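Local structure of arylamine n-acetyltransferase (Mycobacterium smegmatis, 1W5R) at residues A[42-47]-A[258-263]; A[134-139]-A[155-160]; A[218-223]-A[231-236]. The protein catalyses, in its native form, the transfer of an acetyl group from acetyl-coenzyme A to the amino group of arylamines. The protein carries 1 engineered substitution. All coordinates share one frame; numbering follows the deposited sequence.

Overall arrangement
Contact 1 spans most of the chain, joining residues 42-47 near its start to the loop after helix 245-255. Contacts 2 and 3 fall between those two segments, contact 2 coming first. The centre of contact 1 lies about 26 Å from that of contact 2 and about 24 Å from that of contact 3. The centres of contacts 2 and 3 lie about 14 Å apart, and the two touch through a salt bridge from Glu-155 to Arg-221. Contact 3 belongs to the antiparallel sheet whose far strand, 41-42, leads into contact 1, whereas Tyr-157 of contact 2 sits on the other sheet. Arg-221 thus bridges from one sheet to the segments joined beside the other.

Contact 1. Residues A[42-47]-A[258-263]; sequences ENLDPL and IDLGDL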
ATOM      1  N   GLU A  42     -16.993  -1.583 -11.992  1.00  8.17           N
ATOM      2  CA  GLU A  42     -16.642  -3.012 -12.049  1.00  8.28           C
ATOM      3  C   GLU A  42     -17.106  -3.600 -13.364  1.00  8.14           C
ATOM      4  O   GLU A  42     -18.074  -3.125 -13.974  1.00  8.58           O
ATOM      5  CB  GLU A  42     -17.245  -3.820 -10.899  1.00  9.32           C
ATOM      6  CG  GLU A  42     -18.751  -3.600 -10.755  1.00  9.78           C
ATOM      7  CD  GLU A  42     -19.564  -4.868 -10.799  1.00  9.72           C
ATOM      8  OE1 GLU A  42     -19.362  -5.670 -11.737  1.00  9.44           O
ATOM      9  OE2 GLU A  42     -20.438  -5.029  -9.930  1.00 11.60           O
ATOM     10  N   ASN A  43     -16.414  -4.650 -13.787  1.00  8.21           N
ATOM     11  CA  ASN A  43     -16.791  -5.372 -15.004  1.00  8.01           C
ATOM     12  C   ASN A  43     -17.005  -6.861 -14.729  1.00  8.07           C
ATOM     13  O   ASN A  43     -16.661  -7.685 -15.558  1.00  7.86           O
ATOM     14  CB  ASN A  43     -15.712  -5.213 -16.081  1.00  8.81           C
ATOM     15  CG  ASN A  43     -14.453  -5.977 -15.727  1.00  7.87           C
ATOM     16  OD1 ASN A  43     -14.072  -6.018 -14.557  1.00  9.80           O
ATOM     17  ND2 ASN A  43     -13.814  -6.598 -16.723  1.00  7.65           N
ATOM     18  N   LEU A  44     -17.551  -7.205 -13.570  1.00  8.11           N
ATOM     19  CA  LEU A  44     -17.748  -8.628 -13.270  1.00  8.64           C
ATOM     20  C   LEU A  44     -18.672  -9.317 -14.284  1.00  8.47           C
ATOM     21  O   LEU A  44     -18.455 -10.486 -14.609  1.00  9.15           O
ATOM     22  CB  LEU A  44     -18.277  -8.828 -11.859  1.00  8.57           C
ATOM     23  CG  LEU A  44     -17.215  -8.574 -10.784  1.00 10.68           C
ATOM     24  CD1 LEU A  44     -17.897  -8.167  -9.482  1.00 11.71           C
ATOM     25  CD2 LEU A  44     -16.291  -9.782 -10.591  1.00 11.67           C
ATOM     26  N   ASP A  45     -19.676  -8.601 -14.800  1.00  9.22           N
ATOM     27  CA  ASP A  45     -20.573  -9.231 -15.780  1.00  8.63           C
ATOM     28  C   ASP A  45     -19.801  -9.661 -17.042  1.00  9.15           C
ATOM     29  O   ASP A  45     -19.770 -10.848 -17.349  1.00  9.56           O
ATOM     30  CB  ASP A  45     -21.780  -8.344 -16.118  1.00  9.89           C
ATOM     31  CG  ASP A  45     -22.892  -8.435 -15.075  1.00 10.33           C
ATOM     32  OD1 ASP A  45     -22.732  -9.137 -14.042  1.00 10.24           O
ATOM     33  OD2 ASP A  45     -23.946  -7.786 -15.292  1.00 11.12           O
ATOM     34  N   PRO A  46     -19.160  -8.720 -17.773  1.00  9.06           N
ATOM     35  CA  PRO A  46     -18.418  -9.169 -18.975  1.00  9.14           C
ATOM     36  C   PRO A  46     -17.322 -10.179 -18.665  1.00  9.22           C
ATOM     37  O   PRO A  46     -17.069 -11.068 -19.481  1.00  9.47           O
ATOM     38  CB  PRO A  46     -17.796  -7.891 -19.542  1.00 10.34           C
ATOM     39  CG  PRO A  46     -18.394  -6.765 -18.826  1.00 11.20           C
ATOM     40  CD  PRO A  46     -19.175  -7.248 -17.645  1.00  9.12           C
ATOM     41  N   LEU A  47     -16.675 -10.038 -17.508  1.00  9.37           N
ATOM     42  CA  LEU A  47     -15.660 -11.024 -17.095  1.00  9.41           C
ATOM     43  C   LEU A  47     -16.239 -12.446 -17.069  1.00 10.57           C
ATOM     44  O   LEU A  47     -15.573 -13.415 -17.493  1.00 11.64           O
ATOM     45  CB  LEU A  47     -15.064 -10.658 -15.724  1.00  9.58           C
ATOM     46  CG  LEU A  47     -14.007 -11.635 -15.168  1.00  9.49           C
ATOM     47  CD1 LEU A  47     -12.754 -11.649 -16.026  1.00 11.39           C
ATOM     48  CD2 LEU A  47     -13.682 -11.303 -13.721  1.00 10.96           C
ATOM     49  N   ILE A 258     -19.247  -4.501  -3.174  1.00 19.03           N
ATOM     50  CA  ILE A 258     -20.027  -5.205  -4.196  1.00 18.98           C
ATOM     51  C   ILE A 258     -20.559  -6.528  -3.644  1.00 21.23           C
ATOM     52  O   ILE A 258     -19.797  -7.351  -3.122  1.00 21.40           O
ATOM     53  CB  ILE A 258     -19.200  -5.464  -5.492  1.00 18.25           C
ATOM     54  CG1 ILE A 258     -18.779  -4.132  -6.127  1.00 16.72           C
ATOM     55  CG2 ILE A 258     -20.005  -6.322  -6.498  1.00 17.36           C
ATOM     56  CD1 ILE A 258     -17.662  -4.275  -7.172  1.00 17.27           C
ATOM     57  N   ASP A 259     -21.869  -6.718  -3.787  1.00 23.55           N
ATOM     58  CA  ASP A 259     -22.542  -7.946  -3.371  1.00 25.93           C
ATOM     59  C   ASP A 259     -22.395  -9.038  -4.436  1.00 26.98           C
ATOM     60  O   ASP A 259     -23.027  -8.964  -5.492  1.00 27.70           O
ATOM     61  CB  ASP A 259     -24.024  -7.654  -3.094  1.00 26.25           C
ATOM     62  CG  ASP A 259     -24.825  -8.909  -2.741  1.00 27.58           C
ATOM     63  OD1 ASP A 259     -24.226  -9.912  -2.294  1.00 29.32           O
ATOM     64  OD2 ASP A 259     -26.060  -8.882  -2.908  1.00 29.81           O
ATOM     65  N   LEU A 260     -21.564 -10.039  -4.149  1.00 28.43           N
ATOM     66  CA  LEU A 260     -21.324 -11.160  -5.076  1.00 29.64           C
ATOM     67  C   LEU A 260     -22.389 -12.263  -5.003  1.00 30.58           C
ATOM     68  O   LEU A 260     -22.423 -13.164  -5.849  1.00 30.57           O
ATOM     69  CB  LEU A 260     -19.927 -11.750  -4.868  1.00 29.83           C
ATOM     70  CG  LEU A 260     -18.699 -10.908  -5.234  1.00 30.16           C
ATOM     71  CD1 LEU A 260     -17.435 -11.646  -4.838  1.00 30.68           C
ATOM     72  CD2 LEU A 260     -18.663 -10.564  -6.723  1.00 29.73           C
ATOM     73  N   GLY A 261     -23.249 -12.190  -3.989  1.00 31.40           N
ATOM     74  CA  GLY A 261     -24.437 -13.047  -3.920  1.00 32.38           C
ATOM     75  C   GLY A 261     -25.266 -12.942  -5.192  1.00 32.78           C
ATOM     76  O   GLY A 261     -25.879 -13.919  -5.623  1.00 33.44           O
ATOM     77  N   ASP A 262     -25.260 -11.747  -5.786  1.00 33.16           N
ATOM     78  CA  ASP A 262     -25.850 -11.471  -7.108  1.00 33.14           C
ATOM     79  C   ASP A 262     -25.394 -12.465  -8.191  1.00 32.68           C
ATOM     80  O   ASP A 262     -26.143 -12.752  -9.130  1.00 32.77           O
ATOM     81  CB  ASP A 262     -25.524 -10.010  -7.508  1.00 33.62           C
ATOM     82  CG  ASP A 262     -25.702  -9.727  -9.012  1.00 34.59           C
ATOM     83  OD1 ASP A 262     -25.033 -10.369  -9.842  1.00 36.78           O
ATOM     84  OD2 ASP A 262     -26.479  -8.823  -9.369  1.00 35.82           O
ATOM     85  N   LEU A 263     -24.176 -12.988  -8.051  1.00 31.98           N
ATOM     86  CA  LEU A 263     -23.567 -13.849  -9.073  1.00 31.25           C
ATOM     87  C   LEU A 263     -23.440 -15.321  -8.653  1.00 31.60           C
ATOM     88  O   LEU A 263     -22.507 -16.016  -9.065  1.00 31.30           O
ATOM     89  CB  LEU A 263     -22.201 -13.284  -9.486  1.00 30.64           C
ATOM     90  CG  LEU A 263     -22.213 -11.936 -10.218  1.00 29.06           C
ATOM     91  CD1 LEU A 263     -20.857 -11.253 -10.096  1.00 28.10           C
ATOM     92  CD2 LEU A 263     -22.632 -12.085 -11.685  1.00 27.61           C
TER
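Leu-44 reaches across to Ile-258, Leu-260 and Leu-263, and these apolar touches carry the contact. One methyl of Leu-44, CD1, meets CD2 of Leu-260 at 3.7 Å, the two side chains crossing at about a right angle, and lies 4.1 Å from CG2 of Ile-258. Lower on the same side chain, Leu-44 CB packs on Leu-263 CD1 at 4.0 Å. Branched aliphatic residues suit this buried place: Ile-258 turns CG2 to Leu-44 and CD1 to Glu-42.

Carboxylates border the apolar patch. Glu-42 lays its CB and CG against Ile-258 CD1, each 3.8 Å away, then bends at chi2 (125°), and its OE1 accepts a hydrogen bond from Leu-44 N at 3.0 Å. Its OE2 forms a salt bridge with Arg-69 and accepts from Gly-70 N. Asp-45 touches Leu-263 CD2 with OD1 at 3.8 Å, while its charge is answered by Lys-63 and Arg-69. Arg-69 also pairs with Asp-262, so it bridges carboxylates of both segments and probably offsets their charge.

Arg-69 and Gly-70 belong to the Arg-Gly-Gly sequence preceding the family's active-site cysteine, a position holding an engineered glutamine here; the contact is a largely buried apolar patch beside that motif.

Contact 2. Residues A[134-139]-A[155-160]; sequences GGQTLT and EPYRLT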
ATOM      1  N   GLY A 134     -13.643   4.909 -14.440  1.00  8.80           N
ATOM      2  CA  GLY A 134     -12.945   4.009 -13.506  1.00  8.47           C
ATOM      3  C   GLY A 134     -12.082   4.773 -12.513  1.00  8.95           C
ATOM      4  O   GLY A 134     -12.456   5.859 -12.053  1.00  8.74           O
ATOM      5  N   GLY A 135     -10.912   4.228 -12.193  1.00  9.14           N
ATOM      6  CA  GLY A 135     -10.048   4.841 -11.181  1.00  8.62           C
ATOM      7  C   GLY A 135      -9.632   6.287 -11.445  1.00  9.21           C
ATOM      8  O   GLY A 135      -9.444   7.046 -10.492  1.00  9.83           O
ATOM      9  N   GLN A 136      -9.478   6.651 -12.725  1.00  8.31           N
ATOM     10  CA  GLN A 136      -9.065   8.001 -13.109  1.00  8.38           C
ATOM     11  C   GLN A 136     -10.242   8.863 -13.590  1.00  7.86           C
ATOM     12  O   GLN A 136     -10.040   9.872 -14.264  1.00  8.08           O
ATOM     13  CB  GLN A 136      -7.943   7.944 -14.164  1.00  8.99           C
ATOM     14  CG  GLN A 136      -7.136   9.241 -14.330  1.00  8.99           C
ATOM     15  CD  GLN A 136      -6.506   9.730 -13.033  1.00  9.92           C
ATOM     16  OE1 GLN A 136      -6.830  10.832 -12.530  1.00 13.51           O
ATOM     17  NE2 GLN A 136      -5.628   8.930 -12.480  1.00 10.49           N
ATOM     18  N   THR A 137     -11.461   8.471 -13.232  1.00  7.81           N
ATOM     19  CA  THR A 137     -12.637   9.230 -13.686  1.00  8.10           C
ATOM     20  C   THR A 137     -12.674  10.631 -13.079  1.00  8.63           C
ATOM     21  O   THR A 137     -12.169  10.857 -11.957  1.00  9.44           O
ATOM     22  CB  THR A 137     -13.946   8.493 -13.351  1.00  8.22           C
ATOM     23  OG1 THR A 137     -14.970   8.904 -14.274  1.00  9.28           O
ATOM     24  CG2 THR A 137     -14.386   8.725 -11.900  1.00  9.45           C
ATOM     25  N   LEU A 138     -13.274  11.565 -13.812  1.00  9.24           N
ATOM     26  CA  LEU A 138     -13.510  12.913 -13.279  1.00  9.11           C
ATOM     27  C   LEU A 138     -14.301  12.882 -11.982  1.00  9.59           C
ATOM     28  O   LEU A 138     -15.292  12.165 -11.872  1.00  9.96           O
ATOM     29  CB  LEU A 138     -14.278  13.766 -14.277  1.00  9.57           C
ATOM     30  CG  LEU A 138     -13.480  14.538 -15.327  1.00 10.93           C
ATOM     31  CD1 LEU A 138     -14.398  15.111 -16.390  1.00 12.90           C
ATOM     32  CD2 LEU A 138     -12.682  15.670 -14.688  1.00 11.14           C
ATOM     33  N   THR A 139     -13.843  13.672 -11.005  1.00  9.59           N
ATOM     34  CA  THR A 139     -14.483  13.723  -9.696  1.00 10.02           C
ATOM     35  C   THR A 139     -15.212  15.041  -9.453  1.00 10.63           C
ATOM     36  O   THR A 139     -15.745  15.279  -8.357  1.00 11.13           O
ATOM     37  CB  THR A 139     -13.459  13.472  -8.582  1.00  9.81           C
ATOM     38  OG1 THR A 139     -12.459  14.502  -8.604  1.00 10.56           O
ATOM     39  CG2 THR A 139     -12.816  12.068  -8.757  1.00  9.92           C
ATOM     40  N   GLU A 155      -7.096  15.925  -9.117  1.00 13.20           N
ATOM     41  CA  GLU A 155      -6.036  16.499  -9.965  1.00 13.16           C
ATOM     42  C   GLU A 155      -6.624  17.502 -10.944  1.00 12.32           C
ATOM     43  O   GLU A 155      -7.821  17.468 -11.233  1.00 11.31           O
ATOM     44  CB  GLU A 155      -5.321  15.410 -10.795  1.00 14.52           C
ATOM     45  CG  GLU A 155      -4.876  14.193 -10.043  1.00 15.78           C
ATOM     46  CD  GLU A 155      -5.928  13.096 -10.018  1.00 17.01           C
ATOM     47  OE1 GLU A 155      -7.135  13.389 -10.148  1.00 14.99           O
ATOM     48  OE2 GLU A 155      -5.538  11.936  -9.819  1.00 20.38           O
ATOM     49  N   PRO A 156      -5.777  18.395 -11.481  1.00 11.37           N
ATOM     50  CA  PRO A 156      -6.219  19.208 -12.608  1.00 11.55           C
ATOM     51  C   PRO A 156      -6.522  18.365 -13.859  1.00 11.11           C
ATOM     52  O   PRO A 156      -5.836  17.367 -14.127  1.00 10.74           O
ATOM     53  CB  PRO A 156      -5.022  20.119 -12.888  1.00 12.18           C
ATOM     54  CG  PRO A 156      -4.133  20.009 -11.707  1.00 13.12           C
ATOM     55  CD  PRO A 156      -4.408  18.727 -11.025  1.00 11.97           C
ATOM     56  N   TYR A 157      -7.549  18.771 -14.597  1.00 10.61           N
ATOM     57  CA  TYR A 157      -7.867  18.174 -15.904  1.00 10.86           C
ATOM     58  C   TYR A 157      -7.898  19.268 -16.962  1.00 11.60           C
ATOM     59  O   TYR A 157      -7.962  20.454 -16.632  1.00 12.72           O
ATOM     60  CB  TYR A 157      -9.221  17.442 -15.893  1.00 10.36           C
ATOM     61  CG  TYR A 157      -9.226  16.071 -15.244  1.00  9.57           C
ATOM     62  CD1 TYR A 157      -8.883  15.897 -13.898  1.00  9.12           C
ATOM     63  CD2 TYR A 157      -9.609  14.941 -15.976  1.00  9.73           C
ATOM     64  CE1 TYR A 157      -8.900  14.632 -13.294  1.00  8.90           C
ATOM     65  CE2 TYR A 157      -9.650  13.672 -15.378  1.00  9.45           C
ATOM     66  CZ  TYR A 157      -9.283  13.529 -14.049  1.00  9.37           C
ATOM     67  OH  TYR A 157      -9.322  12.293 -13.450  1.00  9.31           O
ATOM     68  N   ARG A 158      -7.862  18.875 -18.233  1.00 11.18           N
ATOM     69  CA  ARG A 158      -7.886  19.846 -19.332  1.00 12.01           C
ATOM     70  C   ARG A 158      -8.543  19.259 -20.580  1.00 12.31           C
ATOM     71  O   ARG A 158      -8.231  18.122 -20.988  1.00 12.64           O
ATOM     72  CB  ARG A 158      -6.464  20.311 -19.672  1.00 12.09           C
ATOM     73  CG  ARG A 158      -6.418  21.453 -20.677  1.00 13.58           C
ATOM     74  CD  ARG A 158      -5.001  21.790 -21.087  1.00 16.04           C
ATOM     75  NE  ARG A 158      -4.971  22.929 -22.005  1.00 16.92           N
ATOM     76  CZ  ARG A 158      -4.073  23.102 -22.972  1.00 19.18           C
ATOM     77  NH1 ARG A 158      -3.104  22.224 -23.165  1.00 20.77           N
ATOM     78  NH2 ARG A 158      -4.153  24.166 -23.757  1.00 21.55           N
ATOM     79  N   LEU A 159      -9.436  20.041 -21.187  1.00 12.80           N
ATOM     80  CA  LEU A 159      -9.963  19.717 -22.508  1.00 12.71           C
ATOM     81  C   LEU A 159      -9.211  20.520 -23.553  1.00 13.40           C
ATOM     82  O   LEU A 159      -8.949  21.712 -23.374  1.00 13.62           O
ATOM     83  CB  LEU A 159     -11.458  20.030 -22.609  1.00 12.65           C
ATOM     84  CG  LEU A 159     -12.401  19.076 -21.875  1.00 12.75           C
ATOM     85  CD1 LEU A 159     -13.791  19.692 -21.709  1.00 14.17           C
ATOM     86  CD2 LEU A 159     -12.486  17.727 -22.601  1.00 12.94           C
ATOM     87  N   THR A 160      -8.830  19.854 -24.629  1.00 13.69           N
ATOM     88  CA  THR A 160      -8.324  20.528 -25.827  1.00 14.37           C
ATOM     89  C   THR A 160      -9.138  20.014 -27.005  1.00 14.76           C
ATOM     90  O   THR A 160      -9.818  18.986 -26.898  1.00 14.21           O
ATOM     91  CB  THR A 160      -6.826  20.267 -26.055  1.00 14.76           C
ATOM     92  OG1 THR A 160      -6.565  18.857 -26.044  1.00 14.93           O
ATOM     93  CG2 THR A 160      -5.988  20.939 -24.975  1.00 14.37           C
TER
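Leu-138 lays its CD2 methyl over one face of the Tyr-157 ring, 3.5 Å from the ring centroid and 17° off the normal, a CH-pi contact. The closest ring carbon is CD2 of Tyr-157, at 3.4 Å, and the two side chains run antiparallel alongside each other. The ring comes from strand 157-162; with CG anti to the carbonyl carbon (chi1 -78°), it extends toward the loop 134-139 and carries its hydroxyl to the loop backbone.

There the phenol donates to the carbonyl O of Gln-136, with 2.7 Å between Tyr-157 OH and Gln-136 O. The donor lies well above the carbonyl plane, 50° out of it, although the carbonyl oxygen itself sits at the edge of the tyrosine ring. A tyrosine suits the place because its flat face takes the methyl while its tip satisfies a buried backbone oxygen. The loop presents that oxygen from a type I turn, closed by Thr-137 N bonding to Gly-134 O at 3.0 Å.

The Gln-136 side chain, bent at chi2, lies between the hydroxyl of Tyr-157 and the carboxylate of Glu-155, its amide plane turned obliquely to the ring.

Arg-221, from strand 220-225, forms a salt bridge to Glu-155 OE1 and also bonds through NH1 to Gly-135 O and probably Thr-137 O. A largely buried cluster of this kind would be expected to keep Glu-155 ionised, its charge balanced by an arginine whose NH1 serves loop carbonyls.

Contact 3. Residues A[218-223]-A[231-236]; sequences DDARYN and VHRSGA
The beta hairpin of strands 220-225 and 228-233 brings Arg-221 opposite His-232 in an antiparallel hydrogen-bonded pair, the short strand segments running 170° to one another. Arg-221 N donates to His-232 O at 3.0 Å, and His-232 N returns the bond to Arg-221 O, also at 3.0 Å; both are nearly straight, at 163° and 161°. Each carbonyl takes an additional CA-H...O contact, Val-231 CA lying 3.3 Å from Arg-221 O.

On the face that carries Ala-220, Tyr-222, Val-231 and Arg-233, the side chains pack together. Tyr-222 and Val-231, a non-hydrogen-bonded pair, run alongside each other in the same direction: Val-231 CG2 is 3.7 Å from Tyr-222 CD2, while CG1 makes an off-centre CH-pi contact with the ring. Ala-220, whose small side chain lets Arg-233 lie close, meets Arg-233 CG with its CB at 3.6 Å and also lies over one face of the guanidinium. The Arg-233 chain is extended from CG to NE, which carries Arg-233 NH2 to 3.1 Å from Tyr-222 OH; the angle is too poor for a hydrogen bond, and the ring and guanidinium planes stand almost perpendicular. The charge of Arg-233 is instead met by a salt bridge from NE to Glu-238. Arg-221 and His-232 point from the other face, Arg-221 going to Glu-155.

Past the end of the paired strands, a water donates to Asp-219 O at 2.6 Å and accepts from Ser-234 N. Arg-233 then opens a type II turn to Ala-236, which pairs with a strand of the second subunit and carries the sheet across the interface. The chemistry implies a division of labour: direct backbone bonds hold the strands, water continues the link where they part, and each arginine is balanced by a glutamate beyond the hairpin.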
ATOM      1  N   ASP A 218     -12.876  10.985  -1.226  1.00 12.39           N
ATOM      2  CA  ASP A 218     -12.309  12.336  -1.146  1.00 13.52           C
ATOM      3  C   ASP A 218     -10.784  12.314  -1.113  1.00 13.76           C
ATOM      4  O   ASP A 218     -10.148  13.234  -1.634  1.00 14.53           O
ATOM      5  CB  ASP A 218     -12.807  13.088   0.097  1.00 14.14           C
ATOM      6  CG  ASP A 218     -14.302  13.329   0.086  1.00 15.70           C
ATOM      7  OD1 ASP A 218     -14.992  12.968  -0.899  1.00 15.37           O
ATOM      8  OD2 ASP A 218     -14.796  13.911   1.078  1.00 18.56           O
ATOM      9  N   ASP A 219     -10.214  11.273  -0.501  1.00 14.27           N
ATOM     10  CA  ASP A 219      -8.766  11.204  -0.247  1.00 15.18           C
ATOM     11  C   ASP A 219      -7.971  10.383  -1.240  1.00 14.03           C
ATOM     12  O   ASP A 219      -6.753  10.538  -1.329  1.00 14.50           O
ATOM     13  CB  ASP A 219      -8.489  10.626   1.140  1.00 16.60           C
ATOM     14  CG  ASP A 219      -8.978  11.518   2.254  1.00 20.13           C
ATOM     15  OD1 ASP A 219      -8.929  12.755   2.103  1.00 23.42           O
ATOM     16  OD2 ASP A 219      -9.393  10.967   3.298  1.00 25.85           O
ATOM     17  N   ALA A 220      -8.627   9.490  -1.978  1.00 12.73           N
ATOM     18  CA  ALA A 220      -7.838   8.551  -2.779  1.00 11.76           C
ATOM     19  C   ALA A 220      -8.595   7.957  -3.951  1.00 11.05           C
ATOM     20  O   ALA A 220      -9.808   7.808  -3.885  1.00 11.33           O
ATOM     21  CB  ALA A 220      -7.284   7.428  -1.902  1.00 13.32           C
ATOM     22  N   ARG A 221      -7.846   7.592  -4.986  1.00 10.22           N
ATOM     23  CA  ARG A 221      -8.376   6.804  -6.101  1.00  9.47           C
ATOM     24  C   ARG A 221      -7.931   5.365  -5.923  1.00 10.10           C
ATOM     25  O   ARG A 221      -6.746   5.111  -5.690  1.00 10.68           O
ATOM     26  CB  ARG A 221      -7.854   7.340  -7.432  1.00  9.12           C
ATOM     27  CG  ARG A 221      -8.275   8.777  -7.723  1.00  9.18           C
ATOM     28  CD  ARG A 221      -7.628   9.284  -9.009  1.00  9.39           C
ATOM     29  NE  ARG A 221      -8.111  10.608  -9.429  1.00  9.51           N
ATOM     30  CZ  ARG A 221      -9.289  10.825 -10.025  1.00  9.28           C
ATOM     31  NH1 ARG A 221     -10.122   9.813 -10.263  1.00  9.52           N
ATOM     32  NH2 ARG A 221      -9.640  12.058 -10.384  1.00  9.32           N
ATOM     33  N   TYR A 222      -8.874   4.437  -6.060  1.00 10.56           N
ATOM     34  CA  TYR A 222      -8.601   3.008  -5.930  1.00 10.41           C
ATOM     35  C   TYR A 222      -8.863   2.320  -7.245  1.00 10.74           C
ATOM     36  O   TYR A 222      -9.940   2.474  -7.816  1.00 11.00           O
ATOM     37  CB  TYR A 222      -9.513   2.389  -4.860  1.00 11.45           C
ATOM     38  CG  TYR A 222      -9.278   2.967  -3.490  1.00 12.33           C
ATOM     39  CD1 TYR A 222      -9.900   4.152  -3.100  1.00 12.77           C
ATOM     40  CD2 TYR A 222      -8.426   2.330  -2.586  1.00 13.77           C
ATOM     41  CE1 TYR A 222      -9.682   4.685  -1.843  1.00 15.19           C
ATOM     42  CE2 TYR A 222      -8.196   2.864  -1.319  1.00 14.64           C
ATOM     43  CZ  TYR A 222      -8.831   4.034  -0.952  1.00 14.86           C
ATOM     44  OH  TYR A 222      -8.598   4.582   0.298  1.00 16.22           O
ATOM     45  N   ASN A 223      -7.871   1.572  -7.732  1.00  9.98           N
ATOM     46  CA  ASN A 223      -8.038   0.855  -8.989  1.00 10.11           C
ATOM     47  C   ASN A 223      -7.428  -0.529  -8.930  1.00  9.93           C
ATOM     48  O   ASN A 223      -6.200  -0.663  -8.834  1.00 11.11           O
ATOM     49  CB  ASN A 223      -7.455   1.608 -10.176  1.00 11.53           C
ATOM     50  CG  ASN A 223      -7.864   0.970 -11.486  1.00 14.25           C
ATOM     51  OD1 ASN A 223      -9.024   1.001 -11.843  1.00 17.17           O
ATOM     52  ND2 ASN A 223      -6.925   0.331 -12.164  1.00 19.02           N
ATOM     53  N   VAL A 231      -3.463   2.484  -5.389  1.00 13.34           N
ATOM     54  CA  VAL A 231      -4.071   3.578  -4.647  1.00 13.95           C
ATOM     55  C   VAL A 231      -3.241   4.834  -4.916  1.00 13.93           C
ATOM     56  O   VAL A 231      -2.028   4.839  -4.722  1.00 14.57           O
ATOM     57  CB  VAL A 231      -4.113   3.289  -3.119  1.00 14.17           C
ATOM     58  CG1 VAL A 231      -4.879   4.398  -2.404  1.00 15.19           C
ATOM     59  CG2 VAL A 231      -4.731   1.916  -2.823  1.00 15.55           C
ATOM     60  N   HIS A 232      -3.890   5.891  -5.382  1.00 14.05           N
ATOM     61  CA  HIS A 232      -3.243   7.184  -5.536  1.00 14.20           C
ATOM     62  C   HIS A 232      -3.804   8.138  -4.493  1.00 14.36           C
ATOM     63  O   HIS A 232      -5.009   8.402  -4.458  1.00 12.88           O
ATOM     64  CB  HIS A 232      -3.470   7.745  -6.951  1.00 15.11           C
ATOM     65  CG  HIS A 232      -2.602   7.118  -7.997  1.00 17.47           C
ATOM     66  ND1 HIS A 232      -2.490   7.625  -9.275  1.00 19.20           N
ATOM     67  CD2 HIS A 232      -1.811   6.021  -7.958  1.00 19.77           C
ATOM     68  CE1 HIS A 232      -1.662   6.872  -9.975  1.00 20.35           C
ATOM     69  NE2 HIS A 232      -1.240   5.889  -9.201  1.00 20.87           N
ATOM     70  N   ARG A 233      -2.923   8.621  -3.620  1.00 14.48           N
ATOM     71  CA  ARG A 233      -3.294   9.555  -2.570  1.00 16.01           C
ATOM     72  C   ARG A 233      -2.365  10.750  -2.700  1.00 15.72           C
ATOM     73  O   ARG A 233      -1.378  10.699  -3.430  1.00 15.53           O
ATOM     74  CB  ARG A 233      -3.071   8.945  -1.187  1.00 17.58           C
ATOM     75  CG  ARG A 233      -3.795   7.669  -0.890  1.00 21.45           C
ATOM     76  CD  ARG A 233      -3.315   7.103   0.444  1.00 25.32           C
ATOM     77  NE  ARG A 233      -4.157   5.992   0.878  1.00 28.96           N
ATOM     78  CZ  ARG A 233      -5.318   6.137   1.509  1.00 29.61           C
ATOM     79  NH1 ARG A 233      -5.785   7.354   1.799  1.00 31.93           N
ATOM     80  NH2 ARG A 233      -6.012   5.064   1.855  1.00 31.92           N
ATOM     81  N   SER A 234      -2.669  11.821  -1.981  1.00 16.28           N
ATOM     82  CA  SER A 234      -1.788  12.973  -2.006  1.00 16.56           C
ATOM     83  C   SER A 234      -0.450  12.589  -1.343  1.00 16.11           C
ATOM     84  O   SER A 234      -0.420  12.168  -0.191  1.00 16.66           O
ATOM     85  CB  SER A 234      -2.451  14.167  -1.327  1.00 17.67           C
ATOM     86  OG  SER A 234      -1.719  15.348  -1.611  1.00 20.58           O
ATOM     87  N   GLY A 235       0.630  12.675  -2.110  1.00 15.74           N
ATOM     88  CA  GLY A 235       1.974  12.432  -1.572  1.00 16.09           C
ATOM     89  C   GLY A 235       2.511  11.013  -1.706  1.00 15.91           C
ATOM     90  O   GLY A 235       3.678  10.769  -1.387  1.00 16.02           O
ATOM     91  N   ALA A 236       1.691  10.078  -2.185  1.00 15.15           N
ATOM     92  CA  ALA A 236       2.095   8.667  -2.233  1.00 15.45           C
ATOM     93  C   ALA A 236       1.241   7.844  -3.170  1.00 15.56           C
ATOM     94  O   ALA A 236       0.047   8.133  -3.372  1.00 15.73           O
ATOM     95  CB  ALA A 236       2.037   8.047  -0.832  1.00 15.61           C
TER
HETATM   96  O   HOH W   1      -4.968  12.075  -0.305  1.00 21.81           O